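Local coordinates for aldehyde dehydrogenase (Listeria monocytogenes, PDB 3K9D), which probably oxidises aldehydes with NAD or NADP as electron acceptor, as other members of the aldehyde dehydrogenase family do, at residues A24-L28 with I133-S138; K53-M57 with E153-I157; M57-T62 with P145-A150; G222-R228 with E254-E260; P393-L397 with S430-I434. Residue numbers count along the deposited sequence, not the author numbering.

Contact 1. Residues A24-L28 with I133-S138; sequences AQKEL and IKAGNS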
# COMPACT_ATOMS: atom_id res chain seq x y z
N ALA A 24 -19.18 -13.61 6.00
CA ALA A 24 -18.34 -14.51 6.77
C ALA A 24 -17.23 -13.77 7.52
O ALA A 24 -16.87 -14.15 8.63
CB ALA A 24 -17.74 -15.59 5.86
N GLN A 25 -16.70 -12.72 6.90
CA GLN A 25 -15.62 -11.91 7.48
C GLN A 25 -16.13 -11.14 8.71
O GLN A 25 -15.42 -11.02 9.70
CB GLN A 25 -15.03 -10.96 6.43
CG GLN A 25 -13.76 -10.23 6.86
CD GLN A 25 -14.07 -8.99 7.67
OE1 GLN A 25 -15.06 -8.30 7.41
NE2 GLN A 25 -13.26 -8.73 8.68
N LYS A 26 -17.37 -10.65 8.63
CA LYS A 26 -18.00 -9.98 9.78
C LYS A 26 -18.13 -10.92 10.97
O LYS A 26 -17.96 -10.51 12.12
CB LYS A 26 -19.33 -9.33 9.38
CG LYS A 26 -19.06 -8.07 8.54
CD LYS A 26 -20.31 -7.44 7.93
CE LYS A 26 -19.97 -6.62 6.67
NZ LYS A 26 -18.97 -5.52 6.83
N GLU A 27 -18.34 -12.19 10.68
CA GLU A 27 -18.28 -13.23 11.69
C GLU A 27 -16.84 -13.50 12.19
O GLU A 27 -16.62 -13.62 13.39
CB GLU A 27 -18.93 -14.49 11.14
CG GLU A 27 -19.53 -15.37 12.17
CD GLU A 27 -20.43 -16.42 11.55
OE1 GLU A 27 -20.25 -17.62 11.85
OE2 GLU A 27 -21.31 -16.02 10.76
N LEU A 28 -15.86 -13.56 11.28
CA LEU A 28 -14.45 -13.66 11.68
C LEU A 28 -13.99 -12.46 12.50
O LEU A 28 -13.17 -12.61 13.41
CB LEU A 28 -13.54 -13.77 10.45
CG LEU A 28 -13.42 -15.06 9.67
CD1 LEU A 28 -12.60 -14.77 8.41
CD2 LEU A 28 -12.77 -16.17 10.50
N ILE A 133 -6.73 -15.24 6.64
CA ILE A 133 -7.50 -15.70 7.80
C ILE A 133 -6.85 -15.27 9.12
O ILE A 133 -7.55 -14.84 10.05
CB ILE A 133 -7.75 -17.24 7.76
CG1 ILE A 133 -8.67 -17.62 6.58
CG2 ILE A 133 -8.31 -17.74 9.08
CD1 ILE A 133 -10.17 -17.30 6.79
N LYS A 134 -5.51 -15.36 9.18
CA LYS A 134 -4.72 -14.90 10.35
C LYS A 134 -4.99 -13.45 10.72
O LYS A 134 -5.00 -13.09 11.91
CB LYS A 134 -3.22 -15.10 10.11
CG LYS A 134 -2.29 -14.65 11.24
CD LYS A 134 -2.54 -15.39 12.55
CE LYS A 134 -1.73 -14.77 13.67
NZ LYS A 134 -1.42 -15.66 14.83
N ALA A 135 -5.20 -12.61 9.71
CA ALA A 135 -5.47 -11.19 9.92
C ALA A 135 -6.97 -10.85 10.03
O ALA A 135 -7.34 -9.68 10.14
CB ALA A 135 -4.77 -10.36 8.84
N GLY A 136 -7.82 -11.89 10.00
CA GLY A 136 -9.27 -11.74 10.21
C GLY A 136 -10.08 -11.44 8.96
O GLY A 136 -11.19 -10.90 9.04
N ASN A 137 -9.52 -11.80 7.80
CA ASN A 137 -10.11 -11.53 6.49
C ASN A 137 -10.73 -12.77 5.88
O ASN A 137 -10.31 -13.88 6.20
CB ASN A 137 -9.01 -11.09 5.50
CG ASN A 137 -8.25 -9.88 5.96
OD1 ASN A 137 -8.77 -8.75 5.95
ND2 ASN A 137 -6.99 -10.08 6.31
N SER A 138 -11.66 -12.60 4.96
CA SER A 138 -12.09 -13.69 4.10
C SER A 138 -11.25 -13.62 2.84
O SER A 138 -10.54 -12.63 2.63
CB SER A 138 -13.57 -13.57 3.75
OG SER A 138 -14.39 -13.93 4.85

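Contact 2. Residues K53-M57 with E153-I157; sequences KLAKM and ETVRI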
# COMPACT_ATOMS: atom_id res chain seq x y z
N LYS A 53 -0.99 -35.29 -2.38
CA LYS A 53 -2.21 -35.19 -3.18
C LYS A 53 -2.26 -33.96 -4.09
O LYS A 53 -2.51 -34.08 -5.29
CB LYS A 53 -3.45 -35.21 -2.28
CG LYS A 53 -4.74 -35.02 -3.06
CD LYS A 53 -5.97 -35.40 -2.27
CE LYS A 53 -7.15 -35.53 -3.21
NZ LYS A 53 -8.44 -35.57 -2.47
N LEU A 54 -2.02 -32.80 -3.49
CA LEU A 54 -2.14 -31.52 -4.18
C LEU A 54 -0.98 -31.26 -5.13
O LEU A 54 -1.19 -30.78 -6.24
CB LEU A 54 -2.27 -30.39 -3.15
CG LEU A 54 -3.54 -30.49 -2.30
CD1 LEU A 54 -3.51 -29.45 -1.19
CD2 LEU A 54 -4.81 -30.36 -3.19
N ALA A 55 0.25 -31.59 -4.70
CA ALA A 55 1.44 -31.55 -5.57
C ALA A 55 1.25 -32.40 -6.83
O ALA A 55 1.54 -31.92 -7.92
CB ALA A 55 2.67 -32.03 -4.82
N LYS A 56 0.76 -33.63 -6.68
CA LYS A 56 0.50 -34.51 -7.84
C LYS A 56 -0.59 -33.96 -8.76
O LYS A 56 -0.42 -33.99 -9.97
CB LYS A 56 0.18 -35.96 -7.43
CG LYS A 56 0.23 -36.99 -8.59
CD LYS A 56 1.45 -36.81 -9.51
CE LYS A 56 1.64 -37.99 -10.43
NZ LYS A 56 2.10 -37.61 -11.78
N MET A 57 -1.70 -33.48 -8.19
CA MET A 57 -2.76 -32.81 -8.97
C MET A 57 -2.20 -31.67 -9.84
O MET A 57 -2.43 -31.63 -11.05
CB MET A 57 -3.91 -32.31 -8.08
CG MET A 57 -4.82 -33.40 -7.52
SD MET A 57 -6.26 -32.84 -6.57
CE MET A 57 -7.43 -32.57 -7.91
N GLU A 153 -9.58 -28.10 -5.44
CA GLU A 153 -9.41 -29.16 -4.45
C GLU A 153 -8.60 -28.75 -3.21
O GLU A 153 -8.95 -29.14 -2.10
CB GLU A 153 -8.88 -30.46 -5.09
CG GLU A 153 -8.58 -31.60 -4.11
CD GLU A 153 -9.83 -32.23 -3.47
OE1 GLU A 153 -10.95 -31.77 -3.74
OE2 GLU A 153 -9.67 -33.18 -2.70
N THR A 154 -7.56 -27.93 -3.39
CA THR A 154 -6.87 -27.24 -2.28
C THR A 154 -7.83 -26.38 -1.45
O THR A 154 -7.82 -26.43 -0.22
CB THR A 154 -5.75 -26.29 -2.78
OG1 THR A 154 -4.94 -26.97 -3.75
CG2 THR A 154 -4.86 -25.80 -1.64
N VAL A 155 -8.66 -25.60 -2.15
CA VAL A 155 -9.66 -24.77 -1.51
C VAL A 155 -10.67 -25.63 -0.76
O VAL A 155 -10.95 -25.36 0.41
CB VAL A 155 -10.35 -23.79 -2.51
CG1 VAL A 155 -11.61 -23.15 -1.88
CG2 VAL A 155 -9.37 -22.73 -2.95
N ARG A 156 -11.19 -26.67 -1.41
CA ARG A 156 -12.13 -27.60 -0.77
C ARG A 156 -11.58 -28.20 0.53
O ARG A 156 -12.27 -28.22 1.55
CB ARG A 156 -12.51 -28.72 -1.74
CG ARG A 156 -13.76 -29.52 -1.31
CD ARG A 156 -13.88 -30.84 -2.03
NE ARG A 156 -12.77 -31.76 -1.72
CZ ARG A 156 -12.74 -32.60 -0.69
NH1 ARG A 156 -13.76 -32.67 0.15
NH2 ARG A 156 -11.68 -33.39 -0.51
N ILE A 157 -10.32 -28.65 0.48
CA ILE A 157 -9.66 -29.32 1.61
C ILE A 157 -9.42 -28.39 2.81
O ILE A 157 -9.79 -28.73 3.94
CB ILE A 157 -8.34 -30.03 1.19
CG1 ILE A 157 -8.65 -31.32 0.43
CG2 ILE A 157 -7.44 -30.34 2.39
CD1 ILE A 157 -7.44 -31.98 -0.22

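Contact 3. Residues M57-T62 with P145-A150; sequences MAHEET and PNALKA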
# COMPACT_ATOMS: atom_id res chain seq x y z
N MET A 57 -1.70 -33.48 -8.19
CA MET A 57 -2.76 -32.81 -8.97
C MET A 57 -2.20 -31.67 -9.84
O MET A 57 -2.43 -31.63 -11.05
CB MET A 57 -3.91 -32.31 -8.08
CG MET A 57 -4.82 -33.40 -7.52
SD MET A 57 -6.26 -32.84 -6.57
CE MET A 57 -7.43 -32.57 -7.91
N ALA A 58 -1.44 -30.78 -9.22
CA ALA A 58 -0.89 -29.61 -9.90
C ALA A 58 0.11 -30.00 -11.00
O ALA A 58 0.13 -29.40 -12.08
CB ALA A 58 -0.24 -28.66 -8.90
N HIS A 59 0.92 -31.03 -10.71
CA HIS A 59 1.89 -31.56 -11.66
C HIS A 59 1.19 -32.17 -12.88
O HIS A 59 1.59 -31.90 -14.01
CB HIS A 59 2.81 -32.59 -10.97
CG HIS A 59 3.86 -33.17 -11.87
ND1 HIS A 59 3.91 -34.51 -12.19
CD2 HIS A 59 4.89 -32.59 -12.52
CE1 HIS A 59 4.93 -34.73 -13.00
NE2 HIS A 59 5.54 -33.58 -13.22
N GLU A 60 0.14 -32.96 -12.64
CA GLU A 60 -0.60 -33.61 -13.73
C GLU A 60 -1.41 -32.61 -14.56
O GLU A 60 -1.47 -32.72 -15.79
CB GLU A 60 -1.54 -34.69 -13.18
CG GLU A 60 -0.88 -35.93 -12.56
CD GLU A 60 -1.89 -36.82 -11.81
OE1 GLU A 60 -3.02 -36.35 -11.53
OE2 GLU A 60 -1.55 -37.98 -11.49
N GLU A 61 -2.06 -31.66 -13.89
CA GLU A 61 -2.93 -30.70 -14.58
C GLU A 61 -2.15 -29.70 -15.43
O GLU A 61 -2.46 -29.51 -16.60
CB GLU A 61 -3.81 -29.94 -13.59
CG GLU A 61 -5.06 -29.34 -14.24
CD GLU A 61 -5.93 -28.64 -13.23
OE1 GLU A 61 -5.56 -28.64 -12.03
OE2 GLU A 61 -6.98 -28.09 -13.63
N THR A 62 -1.15 -29.06 -14.83
CA THR A 62 -0.41 -27.98 -15.50
C THR A 62 0.65 -28.52 -16.45
O THR A 62 0.99 -27.88 -17.45
CB THR A 62 0.28 -27.03 -14.50
OG1 THR A 62 1.24 -27.75 -13.71
CG2 THR A 62 -0.74 -26.35 -13.57
N PRO A 145 -6.74 -20.95 -15.23
CA PRO A 145 -7.56 -22.01 -15.82
C PRO A 145 -6.82 -23.33 -16.05
O PRO A 145 -7.45 -24.39 -16.04
CB PRO A 145 -8.03 -21.41 -17.15
CG PRO A 145 -7.08 -20.31 -17.45
CD PRO A 145 -6.66 -19.77 -16.12
N ASN A 146 -5.50 -23.26 -16.20
CA ASN A 146 -4.66 -24.45 -16.35
C ASN A 146 -4.38 -25.20 -15.05
O ASN A 146 -3.76 -26.27 -15.06
CB ASN A 146 -3.35 -24.10 -17.07
CG ASN A 146 -3.59 -23.70 -18.50
OD1 ASN A 146 -4.64 -24.01 -19.08
ND2 ASN A 146 -2.63 -23.01 -19.09
N ALA A 147 -4.84 -24.65 -13.93
CA ALA A 147 -4.67 -25.29 -12.63
C ALA A 147 -5.98 -25.33 -11.84
O ALA A 147 -5.96 -25.48 -10.62
CB ALA A 147 -3.59 -24.57 -11.83
N LEU A 148 -7.11 -25.23 -12.55
CA LEU A 148 -8.43 -25.08 -11.92
C LEU A 148 -8.74 -26.18 -10.89
O LEU A 148 -9.04 -25.88 -9.74
CB LEU A 148 -9.54 -25.01 -12.98
CG LEU A 148 -11.01 -24.91 -12.53
CD1 LEU A 148 -11.26 -23.62 -11.77
CD2 LEU A 148 -11.95 -24.99 -13.73
N LYS A 149 -8.62 -27.44 -11.33
CA LYS A 149 -8.97 -28.60 -10.52
C LYS A 149 -8.15 -28.73 -9.22
O LYS A 149 -8.71 -28.99 -8.16
CB LYS A 149 -8.85 -29.87 -11.36
CG LYS A 149 -10.06 -30.12 -12.27
CD LYS A 149 -9.67 -31.04 -13.43
CE LYS A 149 -10.80 -31.98 -13.82
NZ LYS A 149 -10.36 -32.87 -14.93
N ALA A 150 -6.85 -28.51 -9.34
CA ALA A 150 -5.92 -28.57 -8.21
C ALA A 150 -6.17 -27.45 -7.20
O ALA A 150 -6.10 -27.67 -5.98
CB ALA A 150 -4.47 -28.52 -8.72

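Contact 4. Residues G222-R228 with E254-E260; sequences GPAFIER and EQSVVVE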
# COMPACT_ATOMS: atom_id res chain seq x y z
N GLY A 222 16.58 -12.35 -11.70
CA GLY A 222 17.71 -12.10 -10.83
C GLY A 222 19.04 -12.63 -11.32
O GLY A 222 19.16 -13.84 -11.55
N PRO A 223 20.04 -11.73 -11.50
CA PRO A 223 21.42 -12.19 -11.70
C PRO A 223 21.98 -12.86 -10.45
O PRO A 223 21.59 -12.50 -9.32
CB PRO A 223 22.20 -10.89 -11.99
CG PRO A 223 21.15 -9.88 -12.37
CD PRO A 223 19.95 -10.26 -11.54
N ALA A 224 22.88 -13.82 -10.64
CA ALA A 224 23.67 -14.40 -9.54
C ALA A 224 25.13 -14.10 -9.77
O ALA A 224 25.76 -14.69 -10.65
CB ALA A 224 23.46 -15.90 -9.44
N PHE A 225 25.67 -13.17 -8.99
CA PHE A 225 27.07 -12.75 -9.12
C PHE A 225 27.95 -13.63 -8.20
O PHE A 225 27.92 -13.51 -6.97
CB PHE A 225 27.21 -11.24 -8.84
CG PHE A 225 28.64 -10.71 -8.84
CD1 PHE A 225 29.61 -11.22 -9.70
CD2 PHE A 225 29.00 -9.69 -7.97
CE1 PHE A 225 30.91 -10.74 -9.67
CE2 PHE A 225 30.30 -9.18 -7.94
CZ PHE A 225 31.25 -9.72 -8.79
N ILE A 226 28.69 -14.54 -8.80
CA ILE A 226 29.67 -15.31 -8.04
C ILE A 226 30.92 -14.44 -8.05
O ILE A 226 31.66 -14.40 -9.04
CB ILE A 226 29.98 -16.68 -8.67
CG1 ILE A 226 28.71 -17.48 -8.92
CG2 ILE A 226 30.97 -17.44 -7.80
CD1 ILE A 226 28.97 -18.83 -9.66
N GLU A 227 31.10 -13.70 -6.96
CA GLU A 227 32.20 -12.79 -6.82
C GLU A 227 33.45 -13.62 -6.51
O GLU A 227 33.33 -14.77 -6.09
CB GLU A 227 31.85 -11.76 -5.74
CG GLU A 227 32.84 -10.62 -5.58
CD GLU A 227 33.89 -10.90 -4.54
OE1 GLU A 227 33.61 -11.69 -3.61
OE2 GLU A 227 35.00 -10.34 -4.65
N ARG A 228 34.64 -13.06 -6.75
CA ARG A 228 35.88 -13.85 -6.70
C ARG A 228 36.23 -14.44 -5.34
O ARG A 228 36.92 -15.47 -5.26
CB ARG A 228 37.06 -13.06 -7.30
CG ARG A 228 37.55 -11.88 -6.47
CD ARG A 228 38.75 -11.23 -7.15
NE ARG A 228 38.36 -10.51 -8.36
CZ ARG A 228 39.20 -9.91 -9.20
NH1 ARG A 228 40.50 -9.94 -8.99
NH2 ARG A 228 38.73 -9.28 -10.27
N GLU A 254 17.38 -17.83 -10.06
CA GLU A 254 18.39 -17.15 -10.87
C GLU A 254 18.04 -17.15 -12.35
O GLU A 254 17.43 -18.09 -12.83
CB GLU A 254 19.75 -17.86 -10.70
CG GLU A 254 20.30 -17.95 -9.28
CD GLU A 254 19.68 -19.05 -8.39
OE1 GLU A 254 18.78 -19.79 -8.82
OE2 GLU A 254 20.11 -19.15 -7.22
N GLN A 255 18.43 -16.11 -13.09
CA GLN A 255 18.19 -16.06 -14.53
C GLN A 255 19.48 -15.89 -15.34
O GLN A 255 19.54 -16.19 -16.55
CB GLN A 255 17.15 -14.98 -14.86
CG GLN A 255 15.75 -15.33 -14.38
CD GLN A 255 15.16 -16.52 -15.13
OE1 GLN A 255 15.49 -16.76 -16.28
NE2 GLN A 255 14.29 -17.28 -14.46
N SER A 256 20.51 -15.41 -14.67
CA SER A 256 21.83 -15.30 -15.24
C SER A 256 22.89 -15.57 -14.18
O SER A 256 22.61 -15.47 -12.97
CB SER A 256 22.06 -13.92 -15.90
OG SER A 256 21.96 -12.86 -14.98
N VAL A 257 24.07 -15.98 -14.65
CA VAL A 257 25.26 -16.04 -13.83
C VAL A 257 26.23 -14.96 -14.32
O VAL A 257 26.50 -14.84 -15.51
CB VAL A 257 25.94 -17.46 -13.82
CG1 VAL A 257 27.14 -17.47 -12.88
CG2 VAL A 257 24.95 -18.55 -13.40
N VAL A 258 26.72 -14.15 -13.40
CA VAL A 258 27.71 -13.14 -13.70
C VAL A 258 28.98 -13.55 -12.93
O VAL A 258 28.90 -13.82 -11.75
CB VAL A 258 27.24 -11.72 -13.25
CG1 VAL A 258 28.32 -10.67 -13.53
CG2 VAL A 258 25.91 -11.33 -13.95
N VAL A 259 30.11 -13.64 -13.63
CA VAL A 259 31.40 -13.99 -13.01
C VAL A 259 32.44 -12.95 -13.40
O VAL A 259 32.30 -12.31 -14.44
CB VAL A 259 31.93 -15.41 -13.46
CG1 VAL A 259 30.86 -16.46 -13.30
CG2 VAL A 259 32.41 -15.39 -14.89
N GLU A 260 33.46 -12.79 -12.57
CA GLU A 260 34.65 -12.02 -12.93
C GLU A 260 35.54 -12.89 -13.82
O GLU A 260 35.53 -14.11 -13.71
CB GLU A 260 35.41 -11.53 -11.69
CG GLU A 260 34.75 -10.34 -10.98
CD GLU A 260 35.16 -10.21 -9.53
OE1 GLU A 260 34.84 -11.11 -8.73
OE2 GLU A 260 35.81 -9.21 -9.17
O HOH W 1 33.97 -13.92 -10.02
O HOH W 2 35.77 -8.68 -6.38

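Contact 5. Residues P393-L397 with S430-I434; sequences PVSRL and SSDNI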
# COMPACT_ATOMS: atom_id res chain seq x y z
N PRO A 393 18.92 -2.39 -7.62
CA PRO A 393 17.50 -2.03 -7.53
C PRO A 393 16.58 -3.25 -7.37
O PRO A 393 15.85 -3.62 -8.29
CB PRO A 393 17.23 -1.29 -8.84
CG PRO A 393 18.24 -1.89 -9.83
CD PRO A 393 19.43 -2.34 -9.01
N VAL A 394 16.64 -3.88 -6.20
CA VAL A 394 15.81 -5.05 -5.87
C VAL A 394 15.20 -4.87 -4.50
O VAL A 394 15.61 -4.00 -3.75
CB VAL A 394 16.61 -6.40 -5.90
CG1 VAL A 394 17.13 -6.71 -7.31
CG2 VAL A 394 17.74 -6.41 -4.88
N SER A 395 14.23 -5.71 -4.16
CA SER A 395 13.62 -5.69 -2.83
C SER A 395 14.17 -6.78 -1.93
O SER A 395 14.08 -6.69 -0.70
CB SER A 395 12.12 -5.81 -2.93
OG SER A 395 11.60 -4.74 -3.71
N ARG A 396 14.73 -7.82 -2.55
CA ARG A 396 15.36 -8.89 -1.79
C ARG A 396 16.70 -9.21 -2.42
O ARG A 396 16.79 -9.57 -3.58
CB ARG A 396 14.43 -10.13 -1.66
CG ARG A 396 13.91 -10.68 -2.98
CD ARG A 396 12.67 -11.58 -2.86
NE ARG A 396 11.56 -10.96 -2.15
CZ ARG A 396 10.78 -9.96 -2.60
NH1 ARG A 396 10.97 -9.40 -3.77
NH2 ARG A 396 9.80 -9.52 -1.82
N LEU A 397 17.77 -9.04 -1.65
CA LEU A 397 19.10 -9.39 -2.13
C LEU A 397 19.66 -10.56 -1.35
O LEU A 397 19.90 -10.50 -0.15
CB LEU A 397 20.04 -8.19 -2.09
CG LEU A 397 21.13 -8.13 -3.16
CD1 LEU A 397 21.59 -6.70 -3.29
CD2 LEU A 397 22.30 -9.02 -2.85
N SER A 430 4.16 -2.52 -2.37
CA SER A 430 4.97 -3.11 -1.31
C SER A 430 6.17 -3.86 -1.84
O SER A 430 6.09 -4.54 -2.86
CB SER A 430 4.13 -4.10 -0.51
OG SER A 430 4.86 -4.61 0.59
N SER A 431 7.27 -3.78 -1.10
CA SER A 431 8.48 -4.55 -1.38
C SER A 431 8.55 -5.77 -0.47
O SER A 431 9.55 -6.51 -0.47
CB SER A 431 9.71 -3.67 -1.14
OG SER A 431 9.71 -3.18 0.19
N ASP A 432 7.50 -5.98 0.32
CA ASP A 432 7.56 -7.03 1.33
C ASP A 432 7.36 -8.42 0.74
O ASP A 432 6.73 -8.59 -0.31
CB ASP A 432 6.57 -6.78 2.47
CG ASP A 432 6.80 -5.44 3.17
OD1 ASP A 432 7.93 -4.89 3.11
OD2 ASP A 432 5.85 -4.92 3.77
N ASN A 433 7.94 -9.41 1.41
CA ASN A 433 7.45 -10.77 1.34
C ASN A 433 6.22 -10.71 2.20
O ASN A 433 6.30 -10.51 3.41
CB ASN A 433 8.45 -11.75 1.96
CG ASN A 433 9.55 -12.17 0.99
OD1 ASN A 433 9.96 -11.40 0.12
ND2 ASN A 433 10.04 -13.39 1.15
N ILE A 434 5.06 -10.86 1.60
CA ILE A 434 3.90 -10.42 2.34
C ILE A 434 3.26 -11.49 3.21
O ILE A 434 3.37 -12.70 2.94
CB ILE A 434 2.92 -9.55 1.50
CG1 ILE A 434 2.02 -10.39 0.61
CG2 ILE A 434 3.66 -8.43 0.78
CD1 ILE A 434 0.62 -10.40 1.17
O HOH W 3 11.95 -7.06 0.88

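Contact 1. Residues A24-L28 with I133-S138
A single direct hydrogen bond crosses this buried contact: Gln25 NE2 donates to Gly136 O at 3.0 Å, nearly straight at 165°. Further polar ends look outside: the Ser138 hydroxyl bonds to Ala21 O one turn back on helix 6-28, and Asn137 OD1 accepts from Gly110 N on the neighbouring strand 102-116. Gly136 lies in a Schellman motif that closes helix 121-134; with phi at 87° it leaves the helical path, and Gly136 N bonds back to Ile133 O at 3.0 Å. The turn thus ends the helix and starts strand 138-143 of the mixed sheet, a helix-to-strand link covered here by the last turn of helix 6-28. Apolar packing falls to Leu28, whose CD1 lies 3.9 Å from Ile133 CD1, while Ile36 of helix 33-49 touches the same leucine. Van der Waals contacts complete the fit: Leu28 CD1 covers the carbonyl Asn137 O at 3.3 Å, Gln25 CG sits 3.9 Å from Asn137 CA, and Ala24 CB 3.9 Å from Ser138 OG.

Contact 2. Residues K53-M57 with E153-I157
Two nearly antiparallel helices, 51-62 and 148-164, pack side by side here, joined by a salt-bridge network on the exposed side of an apolar seam. The axes of the short segments run at 163° and come no closer than 11.0 Å, so long side chains span the gap. Lys53, extended with all four chi angles near t, reaches across to place NZ 2.7 Å from Glu153 OE2 in a hydrogen-bonded salt bridge. The same carboxylate is held from its own helix by Arg156: NE donates to Glu153 OE1 at 2.7 Å and Arg156 NH2 donates to Glu153 OE2 at 3.0 Å. Arg156 NH1 in turn pairs with Glu160, one turn further along. Deeper in, Leu54 packs CD2 at 3.4 Å from Thr154 OG1, 4.1 Å from Glu153 CG and 4.3 Å from Ile157 CD1, with Thr122 of helix 121-134 beneath both Leu54 and Thr154. The threonine hydroxyl bonds to Ala150 O within its own helix. Met57 SD rests 3.6 Å from Glu153 CG, against the aliphatic part of the glutamate. Lys53 NZ and Arg156 NH2, both cationic, stand only 4.4 Å apart; Glu153 OE2 binds both, so its negative charge offsets their repulsion and ties a bridge within one helix to a bridge between two.

Contact 3. Residues M57-T62 with P145-A150
A glutamate from one helix binds the first-turn amides of another here: the C-terminal turns of helix 51-62 meet the beginning of helix 148-164, with Ala147 at the N-cap position, in a partly buried place beside the start of helix 121-134. Glu61 makes the central link and has the most surface covered. Its extended side chain presents the carboxylate to the amides of the first turn, where Lys149 N donates to Glu61 OE2 at 2.9 Å and Ala150 N donates to Glu61 OE1 at 3.0 Å, both at 157°. Below this pair the helices touch through apolar side chains, with Ala150 CB 3.9 Å from Met57 CB and 4.2 Å from Ala58 CB. Met57 CE also makes a van der Waals contact with the backbone oxygen Lys149 O at 3.8 Å. At the other end, Thr62 CG2 packs 3.8 Å from Ala147 CB and 3.4 Å from Asn146 O. The threonine OG1 turns back to its own helix, donating to Ala58 O at 2.6 Å. Pro121, at the start of helix 121-134, touches both Ala58 and Ala147. Amides in a helix's first turn lack acceptors within the helix; Glu61 supplies acceptors for two of them from another helix, its negative charge matching the positive end of the helix dipole.

Contact 4. Residues G222-R228 with E254-E260
Strands 223-226 and 256-260 are parallel neighbours in the seven-stranded sheet, joined through helix 232-243 as a beta-alpha-beta unit. Their segment axes approach to 4.6 Å and cross at -26°. On one face the ridge of Pro223, Phe225, Ser256 and Val258 interlocks: Val258 fills the notch between the proline and the ring, its CG2 4.2 Å from Pro223 CB and its CG1 4.1 Å from Phe225 CD1. Ser256 OG fits 3.6 Å from Pro223 CB; Trp355 and Ala358 of helix 355-368 cover the phenylalanine. On the other face Ile226 CD1 leans back over Val257 CG1 at 3.9 Å, while small Ala224 offers a hollow where its CB meets Glu254 CG at 3.8 Å; Ile239 of helix 232-243 packs on Ala224 and Ile226. The backbone ladder includes Ala224 N to Ser256 O (2.9 Å) and Val258 N to Ala224 O (3.0 Å). Past Ile226 the strands part, and a water fills the opening, donating to Ile226 O at 2.6 Å and accepting from Glu260 N at 2.8 Å. Glu260 closes that end: its OE1 takes Arg228 N at 2.8 Å, and its OE2 is 3.1 Å from Arg228 NH2 in a salt bridge.

Contact 5. Residues P393-L397 with S430-I434
Arg396, Ser431 and Ser395 carry much of this small, buried contact between the start of strand 396-399 and the loop preceding strand 440-447. Arg396 has the most area covered. Its guanidinium grips one oxygen with two nitrogens: NE donates to Asn433 OD1 at 2.8 Å and Arg396 NH2 to Asn433 OD1 at 2.7 Å, the acceptor lying near the guanidinium plane. Ser431 lies opposite the corner where the chain turns at Ser395; its CB is 3.4 Å from Ser395 OG. Elsewhere in the chain, Arg396 NH1 donates to Gly421 O in the intervening loop, and the Ser395 hydroxyl is hydrogen-bonded to Gly372 O. A water joins the two backbones, 2.7 Å from Ser395 O and 2.8 Å from Ser431 O. Just before, Ser430 OG accepts from Asp432 N at 3.0 Å, an ST turn that shapes the loop. Ser431 OG bonds to Ile442 O of the second subunit, Asp432 forms a salt bridge with Arg444 of that subunit, and Arg396 and Leu397 pair in parallel with a strand of it, probably the one around its Ile442 and Ile445. Such continuation of the sheet across the interface, by a strand from the partner's oligomerisation region as in other aldehyde dehydrogenases, is a known feature of dimers of this family.

Contacts 1, 2 and 3 belong to helices early in the chain; contact 1 also reaches the mixed sheet, which strand 440-447 joins from the C-terminal end. Contacts 2 and 3 share Met57 and join helix 51-62 to helix 148-164, with centres 9 Å apart, contact 3 nested in the loop closed by contact 2. Contact 1, whose segments alternate with theirs, lies 23 Å from contact 2, centre to centre. Contacts 4 and 5 follow in series and reach the same seven-stranded sheet, their centres 19 Å apart. Contacts 1 and 4, with centres 43 Å apart, lie on opposite sides of the chain's centre. Contact 5, nearest that centre, meets the second subunit, tying fold to dimer.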